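Local coordinates for protein AP endonuclease, family 2 (Brucella melitensis biovar Abortus, PDB 3NGF) that probably isomerises hydroxypyruvate to 2-hydroxy-3-oxopropanoate, as a manganese-binding TIM-barrel enzyme of the hydroxypyruvate isomerase (hyi) family, at residues Asn61-Leu66 with Arg241-Cys246; Ala124-Phe129 with Val169-Arg174; Leu184-Ala189 with Arg198-Met203; Ala189-Gly194 with Ala213-Arg218. One frame throughout, in Å; residues are numbered along the deposited sequence.

Contact 1. Residues Asn61-Leu66 with Arg241-Cys246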
loop_
_atom_site.group_PDB
_atom_site.type_symbol
_atom_site.label_atom_id
_atom_site.label_comp_id
_atom_site.label_asym_id
_atom_site.label_seq_id
_atom_site.Cartn_x
_atom_site.Cartn_y
_atom_site.Cartn_z
ATOM N N ASN A 61 2.202 16.555 13.073
ATOM C CA ASN A 61 0.889 16.751 12.457
ATOM C C ASN A 61 0.700 15.937 11.187
ATOM O O ASN A 61 0.473 16.489 10.104
ATOM C CB ASN A 61 0.683 18.224 12.160
ATOM C CG ASN A 61 0.915 19.075 13.367
ATOM O OD1 ASN A 61 1.924 19.795 13.459
ATOM N ND2 ASN A 61 0.009 18.983 14.329
ATOM N N LEU A 62 0.825 14.621 11.333
ATOM C CA LEU A 62 0.745 13.705 10.202
ATOM C C LEU A 62 -0.284 12.614 10.456
ATOM O O LEU A 62 -0.451 12.182 11.588
ATOM C CB LEU A 62 2.085 13.017 9.980
ATOM C CG LEU A 62 3.254 13.852 9.454
ATOM C CD1 LEU A 62 4.576 13.045 9.561
ATOM C CD2 LEU A 62 3.002 14.300 8.004
ATOM N N THR A 63 -0.960 12.198 9.396
ATOM C CA THR A 63 -1.874 11.054 9.412
ATOM C C THR A 63 -1.135 9.830 8.898
ATOM O O THR A 63 -0.448 9.893 7.868
ATOM C CB THR A 63 -3.049 11.317 8.472
ATOM O OG1 THR A 63 -3.813 12.420 8.972
ATOM C CG2 THR A 63 -3.919 10.054 8.285
ATOM N N GLN A 64 -1.317 8.700 9.576
ATOM C CA GLN A 64 -0.797 7.423 9.103
ATOM C C GLN A 64 -1.823 6.826 8.147
ATOM O O GLN A 64 -2.934 6.475 8.562
ATOM C CB GLN A 64 -0.554 6.450 10.262
ATOM C CG GLN A 64 0.138 5.146 9.800
ATOM C CD GLN A 64 1.585 5.353 9.371
ATOM O OE1 GLN A 64 2.320 6.072 10.039
ATOM N NE2 GLN A 64 2.022 4.673 8.285
ATOM N N VAL A 65 -1.475 6.762 6.864
ATOM C CA VAL A 65 -2.449 6.378 5.828
ATOM C C VAL A 65 -2.478 4.876 5.584
ATOM O O VAL A 65 -3.546 4.310 5.281
ATOM C CB VAL A 65 -2.134 7.138 4.538
ATOM C CG1 VAL A 65 -2.955 6.645 3.384
ATOM C CG2 VAL A 65 -2.315 8.683 4.800
ATOM N N LEU A 66 -1.332 4.226 5.730
ATOM C CA LEU A 66 -1.185 2.815 5.340
ATOM C C LEU A 66 0.078 2.239 5.949
ATOM O O LEU A 66 1.083 2.938 6.084
ATOM C CB LEU A 66 -1.103 2.697 3.800
ATOM C CG LEU A 66 -0.844 1.271 3.249
ATOM C CD1 LEU A 66 -2.134 0.524 3.223
ATOM C CD2 LEU A 66 -0.188 1.307 1.859
ATOM N N ARG A 241 -11.571 9.758 -2.923
ATOM C CA ARG A 241 -11.182 10.692 -1.875
ATOM C C ARG A 241 -10.332 10.039 -0.798
ATOM O O ARG A 241 -10.321 10.482 0.357
ATOM C CB ARG A 241 -12.451 11.325 -1.267
ATOM C CG ARG A 241 -13.346 11.997 -2.306
ATOM C CD ARG A 241 -12.836 13.339 -2.786
ATOM N NE ARG A 241 -13.798 13.956 -3.702
ATOM C CZ ARG A 241 -13.858 13.743 -5.021
ATOM N NH1 ARG A 241 -12.985 12.933 -5.646
ATOM N NH2 ARG A 241 -14.795 14.364 -5.734
ATOM N N GLY A 242 -9.623 8.975 -1.161
ATOM C CA GLY A 242 -8.598 8.401 -0.284
ATOM C C GLY A 242 -7.298 9.171 -0.465
ATOM O O GLY A 242 -7.316 10.326 -0.875
ATOM N N TRP A 243 -6.171 8.531 -0.166
ATOM C CA TRP A 243 -4.861 9.150 -0.287
ATOM C C TRP A 243 -4.128 8.548 -1.475
ATOM O O TRP A 243 -4.451 7.447 -1.913
ATOM C CB TRP A 243 -4.023 8.897 0.965
ATOM C CG TRP A 243 -4.489 9.598 2.210
ATOM C CD1 TRP A 243 -5.477 9.205 3.036
ATOM C CD2 TRP A 243 -3.963 10.802 2.756
ATOM N NE1 TRP A 243 -5.609 10.085 4.085
ATOM C CE2 TRP A 243 -4.687 11.081 3.936
ATOM C CE3 TRP A 243 -2.938 11.670 2.375
ATOM C CZ2 TRP A 243 -4.441 12.207 4.717
ATOM C CZ3 TRP A 243 -2.690 12.804 3.169
ATOM C CH2 TRP A 243 -3.419 13.040 4.325
ATOM N N VAL A 244 -3.126 9.258 -1.951
ATOM C CA VAL A 244 -2.244 8.776 -3.002
ATOM C C VAL A 244 -0.839 8.629 -2.428
ATOM O O VAL A 244 -0.193 9.637 -2.085
ATOM C CB VAL A 244 -2.244 9.725 -4.230
ATOM C CG1 VAL A 244 -1.315 9.195 -5.318
ATOM C CG2 VAL A 244 -3.653 9.877 -4.776
ATOM N N GLY A 245 -0.384 7.388 -2.264
ATOM C CA GLY A 245 0.933 7.114 -1.676
ATOM C C GLY A 245 2.067 7.302 -2.669
ATOM O O GLY A 245 1.990 6.808 -3.790
ATOM N N CYS A 246 3.107 8.020 -2.256
ATOM C CA CYS A 246 4.294 8.265 -3.096
ATOM C C CYS A 246 5.402 7.216 -2.852
ATOM O O CYS A 246 6.445 7.480 -2.228
ATOM C CB CYS A 246 4.814 9.681 -2.855
ATOM S SG CYS A 246 3.600 10.964 -3.278
#

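Contact 2. Residues Ala124-Phe129 with Val169-Arg174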
loop_
_atom_site.group_PDB
_atom_site.type_symbol
_atom_site.label_atom_id
_atom_site.label_comp_id
_atom_site.label_asym_id
_atom_site.label_seq_id
_atom_site.Cartn_x
_atom_site.Cartn_y
_atom_site.Cartn_z
ATOM N N ALA A 124 -5.455 -24.162 -3.786
ATOM C CA ALA A 124 -5.177 -24.142 -2.340
ATOM C C ALA A 124 -4.787 -22.731 -1.909
ATOM O O ALA A 124 -5.193 -22.261 -0.837
ATOM C CB ALA A 124 -4.057 -25.104 -1.981
ATOM N N CYS A 125 -4.000 -22.055 -2.736
ATOM C CA CYS A 125 -3.559 -20.705 -2.396
ATOM C C CYS A 125 -4.708 -19.706 -2.330
ATOM O O CYS A 125 -4.779 -18.881 -1.400
ATOM C CB CYS A 125 -2.512 -20.192 -3.397
ATOM S SG CYS A 125 -0.893 -21.021 -3.302
ATOM N N GLU A 126 -5.584 -19.769 -3.326
ATOM C CA GLU A 126 -6.744 -18.887 -3.384
ATOM C C GLU A 126 -7.698 -19.161 -2.231
ATOM O O GLU A 126 -8.238 -18.232 -1.666
ATOM C CB GLU A 126 -7.469 -19.015 -4.713
ATOM C CG GLU A 126 -6.647 -18.521 -5.891
ATOM C CD GLU A 126 -7.359 -18.617 -7.225
ATOM O OE1 GLU A 126 -8.545 -19.059 -7.256
ATOM O OE2 GLU A 126 -6.729 -18.266 -8.264
ATOM N N GLU A 127 -7.889 -20.434 -1.896
ATOM C CA GLU A 127 -8.715 -20.816 -0.755
ATOM C C GLU A 127 -8.161 -20.268 0.557
ATOM O O GLU A 127 -8.917 -19.767 1.391
ATOM C CB GLU A 127 -8.883 -22.344 -0.680
ATOM C CG GLU A 127 -9.962 -22.822 -1.622
ATOM C CD GLU A 127 -10.117 -24.318 -1.685
ATOM O OE1 GLU A 127 -9.342 -25.059 -1.027
ATOM O OE2 GLU A 127 -11.030 -24.748 -2.422
ATOM N N THR A 128 -6.845 -20.341 0.713
ATOM C CA THR A 128 -6.184 -19.877 1.941
ATOM C C THR A 128 -6.240 -18.352 2.024
ATOM O O THR A 128 -6.491 -17.790 3.099
ATOM C CB THR A 128 -4.746 -20.421 2.016
ATOM O OG1 THR A 128 -4.786 -21.855 2.187
ATOM C CG2 THR A 128 -3.979 -19.750 3.155
ATOM N N PHE A 129 -6.038 -17.697 0.883
ATOM C CA PHE A 129 -6.216 -16.238 0.771
ATOM C C PHE A 129 -7.586 -15.805 1.288
ATOM O O PHE A 129 -7.681 -14.893 2.110
ATOM C CB PHE A 129 -6.027 -15.791 -0.689
ATOM C CG PHE A 129 -6.298 -14.316 -0.932
ATOM C CD1 PHE A 129 -5.258 -13.404 -0.955
ATOM C CD2 PHE A 129 -7.572 -13.850 -1.187
ATOM C CE1 PHE A 129 -5.485 -12.062 -1.204
ATOM C CE2 PHE A 129 -7.787 -12.474 -1.435
ATOM C CZ PHE A 129 -6.736 -11.604 -1.429
ATOM N N VAL A 169 -9.756 -7.820 -7.918
ATOM C CA VAL A 169 -11.154 -7.436 -7.687
ATOM C C VAL A 169 -12.045 -8.680 -7.565
ATOM O O VAL A 169 -12.904 -8.767 -6.679
ATOM C CB VAL A 169 -11.676 -6.510 -8.779
ATOM C CG1 VAL A 169 -13.179 -6.335 -8.668
ATOM C CG2 VAL A 169 -10.927 -5.147 -8.720
ATOM N N GLY A 170 -11.810 -9.635 -8.444
ATOM C CA GLY A 170 -12.514 -10.920 -8.400
ATOM C C GLY A 170 -12.269 -11.693 -7.122
ATOM O O GLY A 170 -13.223 -12.276 -6.550
ATOM N N LEU A 171 -11.022 -11.707 -6.654
ATOM C CA LEU A 171 -10.706 -12.412 -5.408
ATOM C C LEU A 171 -11.389 -11.739 -4.222
ATOM O O LEU A 171 -11.907 -12.407 -3.334
ATOM C CB LEU A 171 -9.203 -12.482 -5.176
ATOM C CG LEU A 171 -8.421 -13.493 -6.010
ATOM C CD1 LEU A 171 -6.924 -13.255 -5.771
ATOM C CD2 LEU A 171 -8.840 -14.900 -5.591
ATOM N N VAL A 172 -11.403 -10.418 -4.220
ATOM C CA VAL A 172 -12.102 -9.670 -3.176
ATOM C C VAL A 172 -13.622 -9.933 -3.141
ATOM O O VAL A 172 -14.213 -10.001 -2.065
ATOM C CB VAL A 172 -11.835 -8.170 -3.270
ATOM C CG1 VAL A 172 -12.797 -7.421 -2.302
ATOM C CG2 VAL A 172 -10.366 -7.882 -2.962
ATOM N N LYS A 173 -14.249 -10.093 -4.302
ATOM C CA LYS A 173 -15.670 -10.446 -4.349
ATOM C C LYS A 173 -15.916 -11.811 -3.698
ATOM O O LYS A 173 -16.911 -12.003 -2.997
ATOM C CB LYS A 173 -16.196 -10.428 -5.794
ATOM C CG LYS A 173 -16.558 -9.037 -6.293
ATOM C CD LYS A 173 -17.026 -9.036 -7.733
ATOM C CE LYS A 173 -16.954 -7.632 -8.347
ATOM N NZ LYS A 173 -17.082 -7.726 -9.843
ATOM N N ARG A 174 -14.996 -12.748 -3.909
ATOM C CA ARG A 174 -15.110 -14.062 -3.275
ATOM C C ARG A 174 -14.954 -13.989 -1.761
ATOM O O ARG A 174 -15.634 -14.733 -1.047
ATOM C CB ARG A 174 -14.130 -15.044 -3.873
ATOM C CG ARG A 174 -14.410 -15.299 -5.357
ATOM C CD ARG A 174 -13.290 -16.056 -6.023
ATOM N NE ARG A 174 -13.045 -17.378 -5.449
ATOM C CZ ARG A 174 -11.971 -18.122 -5.740
ATOM N NH1 ARG A 174 -11.033 -17.681 -6.594
ATOM N NH2 ARG A 174 -11.823 -19.309 -5.175
HETATM O O HOH W 1 -9.811 -21.249 -6.116
#

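Contact 3. Residues Leu184-Ala189 with Arg198-Met203. With MN (manganese (II) ion), chain C.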
loop_
_atom_site.group_PDB
_atom_site.type_symbol
_atom_site.label_atom_id
_atom_site.label_comp_id
_atom_site.label_asym_id
_atom_site.label_seq_id
_atom_site.Cartn_x
_atom_site.Cartn_y
_atom_site.Cartn_z
ATOM N N LEU A 184 -4.414 -0.075 -5.316
ATOM C CA LEU A 184 -4.102 0.164 -6.735
ATOM C C LEU A 184 -2.817 0.996 -6.862
ATOM O O LEU A 184 -2.848 2.235 -6.750
ATOM C CB LEU A 184 -5.289 0.896 -7.372
ATOM C CG LEU A 184 -5.193 1.352 -8.828
ATOM C CD1 LEU A 184 -4.792 0.191 -9.735
ATOM C CD2 LEU A 184 -6.503 2.033 -9.304
ATOM N N ASP A 185 -1.693 0.312 -7.035
ATOM C CA ASP A 185 -0.396 0.949 -7.297
ATOM C C ASP A 185 -0.267 1.054 -8.830
ATOM O O ASP A 185 -0.213 0.024 -9.563
ATOM C CB ASP A 185 0.703 0.119 -6.626
ATOM C CG ASP A 185 2.107 0.687 -6.803
ATOM O OD1 ASP A 185 2.368 1.298 -7.838
ATOM O OD2 ASP A 185 2.987 0.482 -5.929
ATOM N N LEU A 186 -0.293 2.290 -9.320
ATOM C CA LEU A 186 -0.419 2.507 -10.767
ATOM C C LEU A 186 0.862 2.130 -11.494
ATOM O O LEU A 186 0.871 1.845 -12.711
ATOM C CB LEU A 186 -0.843 3.953 -11.057
ATOM C CG LEU A 186 -2.271 4.280 -10.642
ATOM C CD1 LEU A 186 -2.519 5.778 -10.750
ATOM C CD2 LEU A 186 -3.298 3.475 -11.482
ATOM N N TYR A 187 1.963 2.133 -10.757
ATOM C CA TYR A 187 3.231 1.625 -11.291
ATOM C C TYR A 187 3.062 0.122 -11.661
ATOM O O TYR A 187 3.384 -0.307 -12.792
ATOM C CB TYR A 187 4.351 1.860 -10.246
ATOM C CG TYR A 187 5.654 1.158 -10.533
ATOM C CD1 TYR A 187 6.598 1.711 -11.382
ATOM C CD2 TYR A 187 5.951 -0.057 -9.933
ATOM C CE1 TYR A 187 7.804 1.047 -11.666
ATOM C CE2 TYR A 187 7.148 -0.707 -10.181
ATOM C CZ TYR A 187 8.055 -0.174 -11.058
ATOM O OH TYR A 187 9.235 -0.853 -11.288
ATOM N N HIS A 188 2.547 -0.660 -10.724
ATOM C CA HIS A 188 2.335 -2.081 -10.992
ATOM C C HIS A 188 1.246 -2.300 -12.061
ATOM O O HIS A 188 1.373 -3.179 -12.891
ATOM C CB HIS A 188 1.964 -2.808 -9.692
ATOM C CG HIS A 188 3.052 -2.823 -8.658
ATOM N ND1 HIS A 188 4.353 -3.189 -8.937
ATOM C CD2 HIS A 188 3.003 -2.606 -7.325
ATOM C CE1 HIS A 188 5.058 -3.166 -7.817
ATOM N NE2 HIS A 188 4.265 -2.788 -6.830
ATOM N N ALA A 189 0.178 -1.500 -12.019
ATOM C CA ALA A 189 -0.959 -1.638 -12.937
ATOM C C ALA A 189 -0.507 -1.329 -14.360
ATOM O O ALA A 189 -0.907 -2.013 -15.303
ATOM C CB ALA A 189 -2.082 -0.705 -12.545
ATOM N N ARG A 198 -9.568 3.531 -18.198
ATOM C CA ARG A 198 -10.707 2.615 -18.237
ATOM C C ARG A 198 -10.654 1.581 -17.122
ATOM O O ARG A 198 -11.701 1.178 -16.590
ATOM C CB ARG A 198 -10.807 1.980 -19.637
ATOM C CG ARG A 198 -11.139 3.005 -20.713
ATOM C CD ARG A 198 -12.546 3.570 -20.586
ATOM N NE ARG A 198 -12.840 4.417 -21.743
ATOM C CZ ARG A 198 -12.867 5.744 -21.752
ATOM N NH1 ARG A 198 -12.694 6.453 -20.642
ATOM N NH2 ARG A 198 -13.104 6.370 -22.900
ATOM N N LEU A 199 -9.443 1.228 -16.680
ATOM C CA LEU A 199 -9.292 0.322 -15.554
ATOM C C LEU A 199 -9.804 0.973 -14.252
ATOM O O LEU A 199 -10.569 0.356 -13.497
ATOM C CB LEU A 199 -7.835 -0.040 -15.363
ATOM C CG LEU A 199 -7.467 -1.061 -14.306
ATOM C CD1 LEU A 199 -8.144 -2.399 -14.577
ATOM C CD2 LEU A 199 -5.904 -1.234 -14.216
ATOM N N ILE A 200 -9.361 2.210 -14.007
ATOM C CA ILE A 200 -9.795 2.995 -12.837
ATOM C C ILE A 200 -11.296 3.114 -12.812
ATOM O O ILE A 200 -11.926 2.914 -11.754
ATOM C CB ILE A 200 -9.141 4.412 -12.788
ATOM C CG1 ILE A 200 -7.634 4.273 -12.519
ATOM C CG2 ILE A 200 -9.824 5.282 -11.724
ATOM C CD1 ILE A 200 -6.812 5.578 -12.669
ATOM N N GLU A 201 -11.867 3.386 -13.981
ATOM C CA GLU A 201 -13.307 3.493 -14.140
ATOM C C GLU A 201 -14.045 2.179 -13.848
ATOM O O GLU A 201 -15.100 2.197 -13.159
ATOM C CB GLU A 201 -13.634 4.056 -15.529
ATOM C CG GLU A 201 -13.280 5.559 -15.620
ATOM C CD GLU A 201 -13.331 6.126 -17.013
ATOM O OE1 GLU A 201 -13.425 5.353 -17.971
ATOM O OE2 GLU A 201 -13.287 7.371 -17.149
ATOM N N LYS A 202 -13.487 1.056 -14.310
ATOM C CA LYS A 202 -14.054 -0.271 -14.020
ATOM C C LYS A 202 -13.934 -0.598 -12.529
ATOM O O LYS A 202 -14.817 -1.240 -11.954
ATOM C CB LYS A 202 -13.335 -1.381 -14.803
ATOM C CG LYS A 202 -13.470 -1.351 -16.296
ATOM C CD LYS A 202 -12.258 -2.082 -16.971
ATOM C CE LYS A 202 -12.522 -2.436 -18.416
ATOM N NZ LYS A 202 -11.394 -3.211 -19.049
ATOM N N MET A 203 -12.844 -0.149 -11.903
ATOM C CA MET A 203 -12.547 -0.490 -10.508
ATOM C C MET A 203 -13.177 0.487 -9.522
ATOM O O MET A 203 -12.948 0.383 -8.320
ATOM C CB MET A 203 -11.036 -0.532 -10.276
ATOM C CG MET A 203 -10.306 -1.712 -10.959
ATOM S SD MET A 203 -8.516 -1.649 -10.778
ATOM C CE MET A 203 -8.369 -2.064 -9.008
HETATM MN MN MN C . 3.059 -0.455 -3.922
HETATM O O HOH W 2 4.769 -1.904 -4.267
HETATM O O HOH W 3 3.099 -1.355 -1.624
#

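Contact 4. Residues Ala189-Gly194 with Ala213-Arg218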
loop_
_atom_site.group_PDB
_atom_site.type_symbol
_atom_site.label_atom_id
_atom_site.label_comp_id
_atom_site.label_asym_id
_atom_site.label_seq_id
_atom_site.Cartn_x
_atom_site.Cartn_y
_atom_site.Cartn_z
ATOM N N ALA A 189 0.178 -1.500 -12.019
ATOM C CA ALA A 189 -0.959 -1.638 -12.937
ATOM C C ALA A 189 -0.507 -1.329 -14.360
ATOM O O ALA A 189 -0.907 -2.013 -15.303
ATOM C CB ALA A 189 -2.082 -0.705 -12.545
ATOM N N GLN A 190 0.345 -0.318 -14.512
ATOM C CA GLN A 190 0.850 0.013 -15.859
ATOM C C GLN A 190 1.774 -1.059 -16.464
ATOM O O GLN A 190 1.760 -1.281 -17.689
ATOM C CB GLN A 190 1.526 1.389 -15.817
ATOM C CG GLN A 190 2.188 1.861 -17.108
ATOM C CD GLN A 190 1.262 1.836 -18.312
ATOM O OE1 GLN A 190 0.028 1.754 -18.186
ATOM N NE2 GLN A 190 1.860 1.907 -19.505
ATOM N N ILE A 191 2.596 -1.689 -15.626
ATOM C CA ILE A 191 3.531 -2.725 -16.044
ATOM C C ILE A 191 2.788 -4.010 -16.443
ATOM O O ILE A 191 3.136 -4.629 -17.452
ATOM C CB ILE A 191 4.629 -2.990 -14.966
ATOM C CG1 ILE A 191 5.542 -1.773 -14.854
ATOM C CG2 ILE A 191 5.456 -4.234 -15.251
ATOM C CD1 ILE A 191 6.426 -1.759 -13.611
ATOM N N MET A 192 1.776 -4.392 -15.663
ATOM C CA MET A 192 1.082 -5.678 -15.870
ATOM C C MET A 192 -0.168 -5.622 -16.752
ATOM O O MET A 192 -0.454 -6.591 -17.491
ATOM C CB MET A 192 0.693 -6.267 -14.511
ATOM C CG MET A 192 1.873 -6.608 -13.624
ATOM S SD MET A 192 3.086 -7.667 -14.418
ATOM C CE MET A 192 2.094 -9.113 -14.859
ATOM N N ASP A 193 -0.915 -4.522 -16.687
ATOM C CA ASP A 193 -2.272 -4.450 -17.249
ATOM C C ASP A 193 -2.470 -3.361 -18.310
ATOM O O ASP A 193 -3.056 -3.612 -19.371
ATOM C CB ASP A 193 -3.295 -4.253 -16.112
ATOM C CG ASP A 193 -3.455 -5.493 -15.236
ATOM O OD1 ASP A 193 -3.420 -6.598 -15.785
ATOM O OD2 ASP A 193 -3.584 -5.374 -13.987
ATOM N N GLY A 194 -2.017 -2.149 -18.018
ATOM C CA GLY A 194 -2.254 -1.002 -18.875
ATOM C C GLY A 194 -3.696 -0.514 -18.864
ATOM O O GLY A 194 -4.452 -0.801 -17.937
ATOM N N ALA A 213 4.394 6.053 -8.958
ATOM C CA ALA A 213 5.819 6.138 -9.200
ATOM C C ALA A 213 5.988 6.153 -10.718
ATOM O O ALA A 213 5.138 5.602 -11.455
ATOM C CB ALA A 213 6.597 4.930 -8.570
ATOM N N SER A 214 7.047 6.784 -11.208
ATOM C CA SER A 214 7.290 6.788 -12.657
ATOM C C SER A 214 7.457 5.372 -13.211
ATOM O O SER A 214 7.961 4.476 -12.522
ATOM C CB SER A 214 8.505 7.658 -13.032
ATOM O OG SER A 214 9.731 7.049 -12.707
ATOM N N VAL A 215 7.035 5.197 -14.458
ATOM C CA VAL A 215 7.227 3.948 -15.187
ATOM C C VAL A 215 8.136 4.272 -16.391
ATOM O O VAL A 215 7.847 5.199 -17.126
ATOM C CB VAL A 215 5.870 3.352 -15.647
ATOM C CG1 VAL A 215 6.099 2.087 -16.489
ATOM C CG2 VAL A 215 4.958 3.061 -14.447
ATOM N N PRO A 216 9.206 3.496 -16.608
ATOM C CA PRO A 216 9.536 2.270 -15.897
ATOM C C PRO A 216 10.500 2.384 -14.699
ATOM O O PRO A 216 10.755 1.370 -14.026
ATOM C CB PRO A 216 10.187 1.434 -16.994
ATOM C CG PRO A 216 10.960 2.458 -17.794
ATOM C CD PRO A 216 10.055 3.664 -17.814
ATOM N N ASP A 217 11.060 3.557 -14.430
ATOM C CA ASP A 217 12.205 3.609 -13.504
ATOM C C ASP A 217 11.904 3.865 -12.018
ATOM O O ASP A 217 12.824 3.894 -11.212
ATOM C CB ASP A 217 13.255 4.570 -14.005
ATOM C CG ASP A 217 13.904 4.078 -15.282
ATOM O OD1 ASP A 217 14.223 2.866 -15.359
ATOM O OD2 ASP A 217 14.073 4.891 -16.187
ATOM N N ARG A 218 10.631 4.031 -11.704
ATOM C CA ARG A 218 10.117 4.071 -10.320
ATOM C C ARG A 218 10.660 5.260 -9.534
ATOM O O ARG A 218 11.018 5.142 -8.370
ATOM C CB ARG A 218 10.351 2.730 -9.619
ATOM C CG ARG A 218 9.302 2.403 -8.559
ATOM C CD ARG A 218 9.477 1.008 -7.981
ATOM N NE ARG A 218 8.338 0.672 -7.124
ATOM C CZ ARG A 218 8.129 -0.525 -6.571
ATOM N NH1 ARG A 218 9.000 -1.516 -6.727
ATOM N NH2 ARG A 218 7.055 -0.715 -5.827
#

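Contact 1. Residues Asn61-Leu66 with Arg241-Cys246
The interior of the TIM barrel is bridged here by Val65 of strand 63-68 and Trp243 of strand 243-246. The two strands are not neighbours in the sheet. No hydrogen bond joins them, and the contact is made by side chains alone. Val65 CG2 sits over one face of the Trp243 indole, above the five-membered ring. This methyl, Val65 CG2, lies 3.3 Å from the centroid of that Trp243 ring and only 8° off its normal, a tight CH-pi contact. Its closest ring atom is CD2 of Trp243, at 3.4 Å from Val65 CG2. The second methyl, Val65 CG1, sits 3.5 Å from Trp243 CB, so both branches of the valine are used. CG of Trp243 is anti to its carbonyl carbon (chi1 -69°), and the indole face is presented to the Val65 methyls. Thr63 joins from the same strand as Val65. Thr63 CB is 4.1 Å from Trp243 CZ2 and approaches the ring obliquely. In this eight-stranded parallel barrel Ala13 touches both Val65 and Trp243, and His209 touches Val65. Arg11 makes a cation-pi contact with the indole. Gln64 points away from Trp243, and Gln64 NE2 donates to Leu66 O (3.0 Å) from above the carbonyl plane. Strand 63-68 follows closely on the Schellman motif that ends helix 50-59. The manganese ion is about 12 Å from the side chain of Val65.

Contact 2. Residues Ala124-Phe129 with Val169-Arg174
Glu126 and Arg174 reach toward each other from two helices and meet through a single carboxylate oxygen. Arg174 NH1 donates to Glu126 OE1 at 2.9 Å, and the bond is nearly straight. The oxygen lies in the guanidinium plane, at its edge. The guanidinium nitrogen, in contrast, stands well above the carboxylate plane. The two flat groups are therefore turned steeply, 72° apart, and the salt bridge is not the coplanar two-pronged kind. Arg174 bends at chi3 (61°), which swings its tip toward the extended chain of Glu126. Water 1 closes the arrangement. It donates to Glu126 OE1 (2.8 Å) and accepts from Arg174 NH2 (2.9 Å), also in the guanidinium plane. Glu126 OE2 has its own salt bridge, to Arg122. Nearer the strands lies an apolar layer. Leu171 crosses Phe129 obliquely, with CD1 over one face of the ring and Leu171 CB 4.0 Å from Phe129 CE2. The other methyl, Leu171 CD2, packs 4.2 Å from Glu126 CG. Phe129 also stacks on Phe133 and touches Val149 of the sheet. The axes of the two segments pass 10.8 Å apart and cross at -58°. Such packing of consecutive outer helices, here 122-140 and 165-175, with an apolar layer toward the strands and charges on the outside, belongs to the helical shell of a TIM barrel.

Contact 3. Residues Leu184-Ala189 with Arg198-Met203
Leu184 crosses Ile200 at about a right angle, with Leu184 CD2 4.1 Å from Ile200 CG1. On the other branch, Leu184 CD1 lies 4.3 Å from Met203 SD. The leucine thus sends one branch to each of two residues near the end of helix 196-202. Its CG is anti to the backbone N (chi1 176°), which carries both methyls out toward that helix. Leu186 adds a second contact to the isoleucine, Leu186 CD2 to Ile200 CD1 at 4.3 Å. Further along, Ala189 CB rests 4.2 Å from Leu199 CD2. All six of these residues are buried, and the interface between the segments is wholly apolar. It is the packing of a TIM-barrel strand, 180-185, and the helix start that follows it against an outer helix. Gln165 of helix 165-175 touches Leu184, Ala189, Leu199 and Met203. Asp185, next to Leu184, has its side chain on the inner side of the strand. Asp185 OD2 binds the manganese ion at 2.2 Å, and Glu150, Gln211, Glu247 and two waters complete six ligands. The other oxygen, OD1, caps helix 186-192 by accepting weak bonds from the backbone N of Tyr187 and of His188. One carboxylate therefore serves both the metal and the helix start. His188 is a second-shell residue, with His188 NE2 2.8 Å from water 2, a metal ligand lying in the plane of the imidazole. Its ND1 is hydrogen-bonded to Asn153, which helps fix the ring.

Contact 4. Residues Ala189-Gly194 with Ala213-Arg218
The carbonyl oxygen of Ala189 accepts two backbone bonds where helix 186-192 ends. Asp193 N and Gly194 N each lie 2.9 Å from Ala189 O, and they approach from opposite faces of its plane. Gly194 has a positive phi (71°) just after the helix end. The preceding helical residues meet the loop 213-218 through Val215. A bend at chi2 (54°) folds the Gln190 chain, and Gln190 CG lies against both valine methyls, 4.0 Å from Val215 CG1 and 4.0 Å from Val215 CG2. The glutamine amide goes elsewhere: NE2 is hydrogen-bonded to Glu225. Ile191 approaches the same valine, Ile191 CG1 to Val215 CG1 at 4.2 Å. This joins the short helix after strand 180-185 to the loop after strand 207-212, at the metal-binding end of the TIM barrel. The side chain of Val215 is about 7 Å from that of Asp185, a manganese ligand. The loop itself is held by Arg218 N to Ser214 O, 2.8 Å. Within it the peptide from Val215 to Pro216 is cis. The side chain of Ile191 is about 4 Å from a bound glycerol, probably from the crystallisation liquor.

Overall arrangement
All four contacts belong to one TIM barrel. Contact 1 spans the barrel interior, and the segments of the other three fall in the chain between its two strands. Contact 2 comes next, in the helical shell, with its centre about 27 Å from that of contact 1 on the opposite side of the chain's centre. Contacts 3 and 4 interleave along the chain. They share Ala189 and helix 186-192, and their centres are about 10 Å apart. Tyr187 packs against Ser214 and Val215 between them. Contact 2 touches contact 3 through Val169 and Met203. Packing thus continues from the outer helices to the manganese site and the loops beside it.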